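PDB 6FTF: protein kinase A regulatory subunit, putative from Trypanosoma cruzi, which probably restrains the catalytic subunit of a cAMP-independent protein kinase A until nucleoside-type ligands occupy its two cyclic nucleotide-binding domains. Local coordinates for residues 210-215 and 246-251; 195-200 and 242-247. All blocks are in the same frame, centred on the assembly; numbering follows the deposited sequence.

Interaction 1: residues 210-215 and 246-251. With 7CI (7-cyano-7-deazainosine), chain E.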
ATOM      1  N   VAL A 210      -8.728 -11.872  18.566  1.00  8.63           N
ATOM      2  CA  VAL A 210      -7.910 -10.941  19.335  1.00  8.54           C
ATOM      3  C   VAL A 210      -8.785 -10.200  20.331  1.00  8.50           C
ATOM      4  O   VAL A 210     -10.000 -10.093  20.166  1.00  9.41           O
ATOM      5  CB  VAL A 210      -7.160  -9.912  18.442  1.00  8.89           C
ATOM      6  CG1 VAL A 210      -6.317 -10.638  17.394  1.00  9.43           C
ATOM      7  CG2 VAL A 210      -8.142  -8.933  17.779  1.00  8.95           C
ATOM      8  N   GLU A 211      -8.142  -9.645  21.356  1.00  8.31           N
ATOM      9  CA  GLU A 211      -8.798  -8.767  22.315  1.00  8.83           C
ATOM     10  C   GLU A 211      -8.108  -7.412  22.319  1.00  7.93           C
ATOM     11  O   GLU A 211      -6.891  -7.320  22.185  1.00  9.05           O
ATOM     12  CB  GLU A 211      -8.803  -9.356  23.736  1.00  9.46           C
ATOM     13  CG  GLU A 211      -7.424  -9.635  24.328  1.00 11.21           C
ATOM     14  CD  GLU A 211      -7.467 -10.360  25.675  1.00 15.47           C
ATOM     15  OE1 GLU A 211      -6.378 -10.584  26.271  1.00 15.54           O
ATOM     16  OE2 GLU A 211      -8.573 -10.716  26.143  1.00 17.01           O
ATOM     17  N   VAL A 212      -8.912  -6.371  22.456  1.00  8.34           N
ATOM     18  CA  VAL A 212      -8.449  -4.987  22.505  1.00  7.98           C
ATOM     19  C   VAL A 212      -8.502  -4.555  23.963  1.00  8.60           C
ATOM     20  O   VAL A 212      -9.544  -4.703  24.604  1.00  9.73           O
ATOM     21  CB  VAL A 212      -9.352  -4.095  21.642  1.00  8.76           C
ATOM     22  CG1 VAL A 212      -8.916  -2.653  21.705  1.00  9.71           C
ATOM     23  CG2 VAL A 212      -9.355  -4.560  20.198  1.00  9.37           C
ATOM     24  N   ILE A 213      -7.407  -3.995  24.468  0.60  8.79           N
ATOM     25  CA  ILE A 213      -7.266  -3.690  25.884  0.60  8.32           C
ATOM     26  C   ILE A 213      -6.882  -2.221  26.031  0.60  7.80           C
ATOM     27  O   ILE A 213      -5.774  -1.816  25.655  0.60  8.97           O
ATOM     28  CB  ILE A 213      -6.241  -4.615  26.553  0.60  8.88           C
ATOM     29  CG1 ILE A 213      -6.667  -6.078  26.361  0.60 11.63           C
ATOM     30  CG2 ILE A 213      -6.075  -4.284  28.024  0.60 10.32           C
ATOM     31  CD1 ILE A 213      -5.631  -7.071  26.808  0.60 13.17           C
ATOM     32  N   GLY A 214      -7.805  -1.426  26.573  1.00  8.84           N
ATOM     33  CA  GLY A 214      -7.582  -0.023  26.854  1.00  9.10           C
ATOM     34  C   GLY A 214      -7.111   0.180  28.281  1.00  8.44           C
ATOM     35  O   GLY A 214      -6.575  -0.731  28.914  1.00  9.08           O
ATOM     36  N   ARG A 215      -7.344   1.381  28.808  1.00  9.16           N
ATOM     37  CA  ARG A 215      -6.941   1.735  30.162  1.00  9.70           C
ATOM     38  C   ARG A 215      -8.101   2.428  30.851  1.00 10.38           C
ATOM     39  O   ARG A 215      -8.732   3.314  30.267  1.00 12.38           O
ATOM     40  CB  ARG A 215      -5.723   2.671  30.134  1.00 10.30           C
ATOM     41  CG  ARG A 215      -4.488   2.069  29.460  1.00 10.06           C
ATOM     42  CD  ARG A 215      -3.901   0.898  30.244  1.00 10.97           C
ATOM     43  NE  ARG A 215      -2.681   0.383  29.632  1.00 10.77           N
ATOM     44  CZ  ARG A 215      -2.625  -0.590  28.723  1.00 10.50           C
ATOM     45  NH1 ARG A 215      -3.717  -1.185  28.286  1.00 10.37           N
ATOM     46  NH2 ARG A 215      -1.450  -0.967  28.246  1.00 10.58           N
ATOM     47  N   ALA A 246      -4.500   1.353  22.475  1.00  7.75           N
ATOM     48  CA  ALA A 246      -4.885   0.087  23.069  1.00  7.62           C
ATOM     49  C   ALA A 246      -3.849  -0.962  22.718  1.00  7.01           C
ATOM     50  O   ALA A 246      -3.161  -0.852  21.702  1.00  8.53           O
ATOM     51  CB  ALA A 246      -6.241  -0.376  22.538  1.00  8.58           C
ATOM     52  N   ASP A 247      -3.755  -1.977  23.572  1.00  7.06           N
ATOM     53  CA  ASP A 247      -3.089  -3.204  23.192  1.00  7.19           C
ATOM     54  C   ASP A 247      -4.055  -4.029  22.355  1.00  7.98           C
ATOM     55  O   ASP A 247      -5.264  -3.993  22.563  1.00  8.56           O
ATOM     56  CB  ASP A 247      -2.730  -4.041  24.414  1.00  8.37           C
ATOM     57  CG  ASP A 247      -1.899  -3.292  25.432  1.00  8.76           C
ATOM     58  OD1 ASP A 247      -0.783  -2.873  25.088  1.00  8.92           O
ATOM     59  OD2 ASP A 247      -2.355  -3.174  26.602  1.00 10.17           O
ATOM     60  N   VAL A 248      -3.511  -4.843  21.456  1.00  7.67           N
ATOM     61  CA  VAL A 248      -4.282  -5.873  20.770  1.00  7.70           C
ATOM     62  C   VAL A 248      -3.532  -7.175  20.970  1.00  7.19           C
ATOM     63  O   VAL A 248      -2.353  -7.272  20.601  1.00  8.02           O
ATOM     64  CB  VAL A 248      -4.478  -5.569  19.277  1.00  8.17           C
ATOM     65  CG1 VAL A 248      -5.311  -6.665  18.658  1.00  9.27           C
ATOM     66  CG2 VAL A 248      -5.125  -4.198  19.096  1.00  8.36           C
ATOM     67  N   VAL A 249      -4.193  -8.147  21.599  1.00  7.45           N
ATOM     68  CA  VAL A 249      -3.553  -9.375  22.060  1.00  7.97           C
ATOM     69  C   VAL A 249      -4.244 -10.567  21.411  1.00  8.10           C
ATOM     70  O   VAL A 249      -5.473 -10.648  21.414  1.00  8.67           O
ATOM     71  CB  VAL A 249      -3.630  -9.488  23.597  1.00  8.00           C
ATOM     72  CG1 VAL A 249      -2.889 -10.728  24.086  1.00  9.51           C
ATOM     73  CG2 VAL A 249      -3.086  -8.220  24.244  1.00  9.98           C
ATOM     74  N   ALA A 250      -3.470 -11.527  20.909  1.00  8.47           N
ATOM     75  CA  ALA A 250      -4.061 -12.745  20.357  1.00  8.69           C
ATOM     76  C   ALA A 250      -4.699 -13.569  21.473  1.00  9.15           C
ATOM     77  O   ALA A 250      -4.072 -13.830  22.501  1.00  9.95           O
ATOM     78  CB  ALA A 250      -2.992 -13.583  19.668  1.00  9.09           C
ATOM     79  N   THR A 251      -5.958 -13.965  21.300  1.00  9.20           N
ATOM     80  CA  THR A 251      -6.594 -14.869  22.261  1.00 10.12           C
ATOM     81  C   THR A 251      -6.605 -16.322  21.795  1.00  9.64           C
ATOM     82  O   THR A 251      -6.905 -17.212  22.608  1.00 12.84           O
ATOM     83  CB  THR A 251      -8.032 -14.443  22.585  1.00 11.68           C
ATOM     84  OG1 THR A 251      -8.854 -14.568  21.421  1.00 13.77           O
ATOM     85  CG2 THR A 251      -8.090 -13.031  23.127  1.00 14.33           C
TER
HETATM   86  C1  7CI E 604      -7.989  -0.932  18.131  1.00  8.57           C
HETATM   87  N1  7CI E 604      -8.824  -0.102  19.080  1.00  7.49           N
HETATM   88  O1  7CI E 604      -6.681  -1.060  18.641  1.00  8.21           O
HETATM   89  C2  7CI E 604     -10.122  -0.269  19.263  1.00  8.20           C
HETATM   90  N2  7CI E 604     -10.956  -1.187  18.718  1.00  8.31           N
HETATM   91  O2  7CI E 604      -7.746  -1.222  15.795  1.00  9.07           O
HETATM   92  C3  7CI E 604     -12.236  -1.208  19.140  1.00 12.73           C
HETATM   93  N3  7CI E 604     -12.713  -0.248  20.046  1.00  9.05           N
HETATM   94  O3  7CI E 604      -6.062   0.835  15.660  1.00  8.18           O
HETATM   95  C4  7CI E 604     -11.895   0.712  20.577  1.00  8.48           C
HETATM   96  N4  7CI E 604      -9.158   3.505  22.144  1.00 10.00           N
HETATM   97  C5  7CI E 604     -10.530   0.713  20.218  1.00  7.63           C
HETATM   98  O5  7CI E 604     -12.425   1.560  21.349  1.00  9.46           O
HETATM   99  C6  7CI E 604      -9.352   1.494  20.577  1.00  7.86           C
HETATM  100  C7  7CI E 604      -8.335   0.915  19.833  1.00  8.24           C
HETATM  101  C8  7CI E 604      -9.253   2.588  21.436  1.00  8.87           C
HETATM  102  C9  7CI E 604      -7.849  -0.282  16.798  1.00  7.61           C
HETATM  103  C10 7CI E 604      -6.650   0.500  16.953  1.00  7.49           C
HETATM  104  C11 7CI E 604      -5.751  -0.484  17.734  1.00  8.29           C
HETATM  105  C12 7CI E 604      -4.583   0.209  18.546  1.00  8.04           C
HETATM  106  O4  7CI E 604      -5.073   1.297  19.250  1.00  8.49           O
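Arg215 reaches across from its own strand to Asp247, where NH1 and NH2 both close end-on on OD2, each at 2.9 Å. The two donors approach from one face of the carboxylate, whose plane is turned 35° from the guanidinium. The arginine chain bends at chi2 (-67°), folding CD back, and NH1 also donates to Gly214 O 3.0 Å away, so three bonds fix the group's rotation; Tyr195 adds a cation-pi contact. Asp247 OD1 accepts from Tyr195 N. On the same sheet face, the extended Glu211 lies alongside Val249 with its CG against Thr251 CG2; its OE2 forms a salt bridge with Lys223. The other face is apolar: Val210 CG2 packs 3.7 Å from Val248 CG1, while Val212 CG1, anti to the backbone N (chi1 179°), touches both Ala246 CB and C2 of 7-cyano-7-deazainosine, each at 3.6 Å. Val248 CG2 approaches ribose O1. Antiparallel hydrogen-bonded pairs Glu211-Val249 and Ile213-Asp247 hold the strands together, forming one wall of the nucleoside pocket in the beta-barrel of a cyclic nucleotide-binding domain.

Interaction 2: residues 195-200 and 242-247. With 7CI (7-cyano-7-deazainosine), chain E.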
ATOM      1  N   TYR A 195      -0.005  -0.763  23.423  1.00  8.53           N
ATOM      2  CA  TYR A 195      -0.376   0.605  23.761  1.00  8.06           C
ATOM      3  C   TYR A 195       0.845   1.504  23.773  1.00  8.18           C
ATOM      4  O   TYR A 195       1.907   1.110  24.249  1.00  9.07           O
ATOM      5  CB  TYR A 195      -0.982   0.553  25.168  1.00  8.38           C
ATOM      6  CG  TYR A 195      -1.432   1.871  25.743  1.00  8.40           C
ATOM      7  CD1 TYR A 195      -0.538   2.750  26.309  1.00  9.98           C
ATOM      8  CD2 TYR A 195      -2.775   2.228  25.748  1.00  9.23           C
ATOM      9  CE1 TYR A 195      -0.955   3.956  26.845  1.00 11.35           C
ATOM     10  CE2 TYR A 195      -3.195   3.426  26.286  1.00  9.64           C
ATOM     11  CZ  TYR A 195      -2.282   4.272  26.828  1.00 10.57           C
ATOM     12  OH  TYR A 195      -2.675   5.467  27.388  1.00 12.69           O
ATOM     13  N   GLY A 196       0.683   2.733  23.290  1.00  8.07           N
ATOM     14  CA  GLY A 196       1.696   3.754  23.453  1.00  8.87           C
ATOM     15  C   GLY A 196       2.791   3.777  22.421  1.00 10.63           C
ATOM     16  O   GLY A 196       3.798   4.470  22.631  1.00 12.47           O
ATOM     17  N   GLU A 197       2.610   3.123  21.290  1.00 10.36           N
ATOM     18  CA  GLU A 197       3.636   3.051  20.259  0.52 11.96           C
ATOM     19  C   GLU A 197       3.224   3.843  19.026  1.00  9.63           C
ATOM     20  O   GLU A 197       2.102   4.287  18.883  1.00  8.96           O
ATOM     21  CB  GLU A 197       4.030   1.606  19.911  0.52 16.92           C
ATOM     22  CG  GLU A 197       2.936   0.648  19.478  0.52 19.27           C
ATOM     23  CD  GLU A 197       3.439  -0.832  19.393  0.52 20.07           C
ATOM     24  OE1 GLU A 197       4.560  -1.080  19.885  0.52 27.95           O
ATOM     25  OE2 GLU A 197       2.749  -1.751  18.856  0.52 10.74           O
ATOM     26  N   GLU A 198       4.191   4.020  18.124  1.00 11.66           N
ATOM     27  CA  GLU A 198       3.997   4.851  16.944  1.00 11.36           C
ATOM     28  C   GLU A 198       2.787   4.431  16.139  1.00 13.15           C
ATOM     29  O   GLU A 198       2.057   5.277  15.606  1.00 20.01           O
ATOM     30  CB  GLU A 198       5.250   4.758  16.073  1.00 26.92           C
ATOM     31  CG  GLU A 198       5.413   5.847  15.041  1.00 69.70           C
ATOM     32  CD  GLU A 198       5.947   7.131  15.635  1.00 82.36           C
ATOM     33  OE1 GLU A 198       5.262   8.169  15.508  1.00 73.44           O
ATOM     34  OE2 GLU A 198       7.043   7.098  16.233  1.00 82.24           O
ATOM     35  N   GLY A 199       2.567   3.145  16.008  1.00 14.52           N
ATOM     36  CA  GLY A 199       1.398   2.718  15.284  1.00 28.82           C
ATOM     37  C   GLY A 199       1.649   2.799  13.793  1.00 34.08           C
ATOM     38  O   GLY A 199       1.214   3.722  13.100  1.00 35.45           O
ATOM     39  N   GLU A 200       2.369   1.801  13.317  1.00 25.67           N
ATOM     40  CA  GLU A 200       2.949   1.748  11.990  1.00 23.34           C
ATOM     41  C   GLU A 200       2.297   0.674  11.132  1.00 11.25           C
ATOM     42  O   GLU A 200       2.565   0.611   9.919  1.00 11.25           O
ATOM     43  CB  GLU A 200       4.464   1.498  12.185  1.00 28.73           C
ATOM     44  CG  GLU A 200       5.249   0.698  11.167  1.00 42.91           C
ATOM     45  CD  GLU A 200       6.635   1.263  10.968  1.00 49.39           C
ATOM     46  OE1 GLU A 200       7.236   1.679  11.980  1.00 57.26           O
ATOM     47  OE2 GLU A 200       7.127   1.288   9.821  1.00 43.82           O
ATOM     48  N   HIS A 242      -2.254   9.564  15.739  1.00  7.93           N
ATOM     49  CA  HIS A 242      -1.854   9.502  17.142  1.00  7.86           C
ATOM     50  C   HIS A 242      -1.193   8.155  17.420  1.00  7.41           C
ATOM     51  O   HIS A 242      -1.320   7.206  16.639  1.00  7.75           O
ATOM     52  CB  HIS A 242      -3.035   9.770  18.089  1.00  9.10           C
ATOM     53  CG  HIS A 242      -4.193   8.838  17.897  1.00  7.89           C
ATOM     54  ND1 HIS A 242      -4.162   7.519  18.287  1.00  8.84           N
ATOM     55  CD2 HIS A 242      -5.411   9.029  17.335  1.00  8.83           C
ATOM     56  CE1 HIS A 242      -5.307   6.941  17.965  1.00  8.67           C
ATOM     57  NE2 HIS A 242      -6.085   7.836  17.389  1.00  9.28           N
ATOM     58  N   ARG A 243      -0.486   8.073  18.543  1.00  7.47           N
ATOM     59  CA  ARG A 243       0.110   6.814  18.968  1.00  7.64           C
ATOM     60  C   ARG A 243      -0.983   5.833  19.381  1.00  7.30           C
ATOM     61  O   ARG A 243      -2.129   6.192  19.601  1.00  8.05           O
ATOM     62  CB  ARG A 243       1.125   7.056  20.091  1.00  7.46           C
ATOM     63  CG  ARG A 243       2.324   7.891  19.652  1.00  8.31           C
ATOM     64  CD  ARG A 243       3.325   8.089  20.759  1.00  9.38           C
ATOM     65  NE  ARG A 243       4.173   6.924  21.010  1.00 10.40           N
ATOM     66  CZ  ARG A 243       5.344   6.699  20.421  1.00 10.25           C
ATOM     67  NH1 ARG A 243       5.802   7.492  19.486  1.00 12.10           N
ATOM     68  NH2 ARG A 243       6.065   5.644  20.776  1.00 13.79           N
ATOM     69  N   THR A 244      -0.618   4.566  19.499  1.00  7.10           N
ATOM     70  CA  THR A 244      -1.623   3.541  19.763  1.00  7.60           C
ATOM     71  C   THR A 244      -2.240   3.726  21.141  1.00  6.99           C
ATOM     72  O   THR A 244      -1.562   4.044  22.123  1.00  8.61           O
ATOM     73  CB  THR A 244      -1.042   2.137  19.610  1.00  7.71           C
ATOM     74  OG1 THR A 244       0.040   1.998  20.514  1.00  8.23           O
ATOM     75  CG2 THR A 244      -0.568   1.859  18.193  1.00  8.16           C
ATOM     76  N   VAL A 245      -3.546   3.532  21.191  1.00  7.84           N
ATOM     77  CA  VAL A 245      -4.350   3.786  22.369  1.00  8.38           C
ATOM     78  C   VAL A 245      -4.874   2.516  22.996  1.00  8.38           C
ATOM     79  O   VAL A 245      -5.632   2.581  23.971  1.00  8.88           O
ATOM     80  CB  VAL A 245      -5.481   4.787  22.057  1.00  8.17           C
ATOM     81  CG1 VAL A 245      -4.897   6.176  21.857  1.00 10.00           C
ATOM     82  CG2 VAL A 245      -6.237   4.379  20.798  1.00 10.89           C
ATOM     83  N   ALA A 246      -4.500   1.353  22.475  1.00  7.75           N
ATOM     84  CA  ALA A 246      -4.885   0.087  23.069  1.00  7.62           C
ATOM     85  C   ALA A 246      -3.849  -0.962  22.718  1.00  7.01           C
ATOM     86  O   ALA A 246      -3.161  -0.852  21.702  1.00  8.53           O
ATOM     87  CB  ALA A 246      -6.241  -0.376  22.538  1.00  8.58           C
ATOM     88  N   ASP A 247      -3.755  -1.977  23.572  1.00  7.06           N
ATOM     89  CA  ASP A 247      -3.089  -3.204  23.192  1.00  7.19           C
ATOM     90  C   ASP A 247      -4.055  -4.029  22.355  1.00  7.98           C
ATOM     91  O   ASP A 247      -5.264  -3.993  22.563  1.00  8.56           O
ATOM     92  CB  ASP A 247      -2.730  -4.041  24.414  1.00  8.37           C
ATOM     93  CG  ASP A 247      -1.899  -3.292  25.432  1.00  8.76           C
ATOM     94  OD1 ASP A 247      -0.783  -2.873  25.088  1.00  8.92           O
ATOM     95  OD2 ASP A 247      -2.355  -3.174  26.602  1.00 10.17           O
TER
HETATM   96  C1  7CI E 604      -7.989  -0.932  18.131  1.00  8.57           C
HETATM   97  N1  7CI E 604      -8.824  -0.102  19.080  1.00  7.49           N
HETATM   98  O1  7CI E 604      -6.681  -1.060  18.641  1.00  8.21           O
HETATM   99  C2  7CI E 604     -10.122  -0.269  19.263  1.00  8.20           C
HETATM  100  N2  7CI E 604     -10.956  -1.187  18.718  1.00  8.31           N
HETATM  101  O2  7CI E 604      -7.746  -1.222  15.795  1.00  9.07           O
HETATM  102  C3  7CI E 604     -12.236  -1.208  19.140  1.00 12.73           C
HETATM  103  N3  7CI E 604     -12.713  -0.248  20.046  1.00  9.05           N
HETATM  104  O3  7CI E 604      -6.062   0.835  15.660  1.00  8.18           O
HETATM  105  C4  7CI E 604     -11.895   0.712  20.577  1.00  8.48           C
HETATM  106  N4  7CI E 604      -9.158   3.505  22.144  1.00 10.00           N
HETATM  107  C5  7CI E 604     -10.530   0.713  20.218  1.00  7.63           C
HETATM  108  O5  7CI E 604     -12.425   1.560  21.349  1.00  9.46           O
HETATM  109  C6  7CI E 604      -9.352   1.494  20.577  1.00  7.86           C
HETATM  110  C7  7CI E 604      -8.335   0.915  19.833  1.00  8.24           C
HETATM  111  C8  7CI E 604      -9.253   2.588  21.436  1.00  8.87           C
HETATM  112  C9  7CI E 604      -7.849  -0.282  16.798  1.00  7.61           C
HETATM  113  C10 7CI E 604      -6.650   0.500  16.953  1.00  7.49           C
HETATM  114  C11 7CI E 604      -5.751  -0.484  17.734  1.00  8.29           C
HETATM  115  C12 7CI E 604      -4.583   0.209  18.546  1.00  8.04           C
HETATM  116  O4  7CI E 604      -5.073   1.297  19.250  1.00  8.49           O
HETATM  117  O   HOH W   1       4.645   9.645  18.070  1.00 11.56           O
HETATM  118  O   HOH W   2       8.654   7.131  18.795  1.00 31.95           O
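Tyr195 to Glu197 run beside Thr244 as irregular backbone, joined by Gly196 N to Thr244 O and Thr244 N to Glu197 O, both 2.8 Å. Thr244 carries the centre: with OG1 between its own backbone N and carbonyl carbon (chi1 59°), the hydroxyl accepts from Glu197 N at 2.9 Å and also bonds with His194 O, while CG2 packs 3.6 Å from Gly199 CA. Arg243 bends at chi3 (77°), and its NE and NH2 close side-on on Gly196 O, NE at 3.0 Å. The carbonyl lies at the guanidinium edge, whereas Glu198 N sits over the centre of one face. A long salt bridge, 3.5 Å from Arg243 NH1 to Glu198 OE2, is supplemented by two waters, each accepting from NH1 and donating to a carboxylate oxygen. Val245 O meets the Tyr195 ring edge, 3.4 Å from CD2, and Thr244 O lies over one ring face toward the rim. Val245 N and Ala246 N make weak bonds to O4 of 7-cyano-7-deazainosine, and Val245 CG2 abuts its cyano group. The pair joins the loop between strands 191-193 and 201-205 to the segment leading from helix 235-240 into strand 247-250, with Gln297 and Ser299 touching Arg243.

Both interactions belong to the second cyclic nucleotide-binding domain, their centres 11 Å apart on the same side of the chain's centre. Along the chain, 195-200 comes first, then 210-215, with strands 221-228 and 232-233 and helix 235-240 intervening before 242-251, which supplies the partner segments of both. Interaction 1 pairs the two inner strands of a four-stranded sheet; interaction 2 lies at the entrance to one of them, strand 247-250. They overlap at Ala246 and Asp247, and Arg215 NH2 packs 3.5 Å from Tyr195 CB. The shared segment lines the nucleoside site, held by strand 209-215 in one contact and the 195-200 loop in the other; Glu237, Gly234, Leu236 and Lys283 also bond to the ligand.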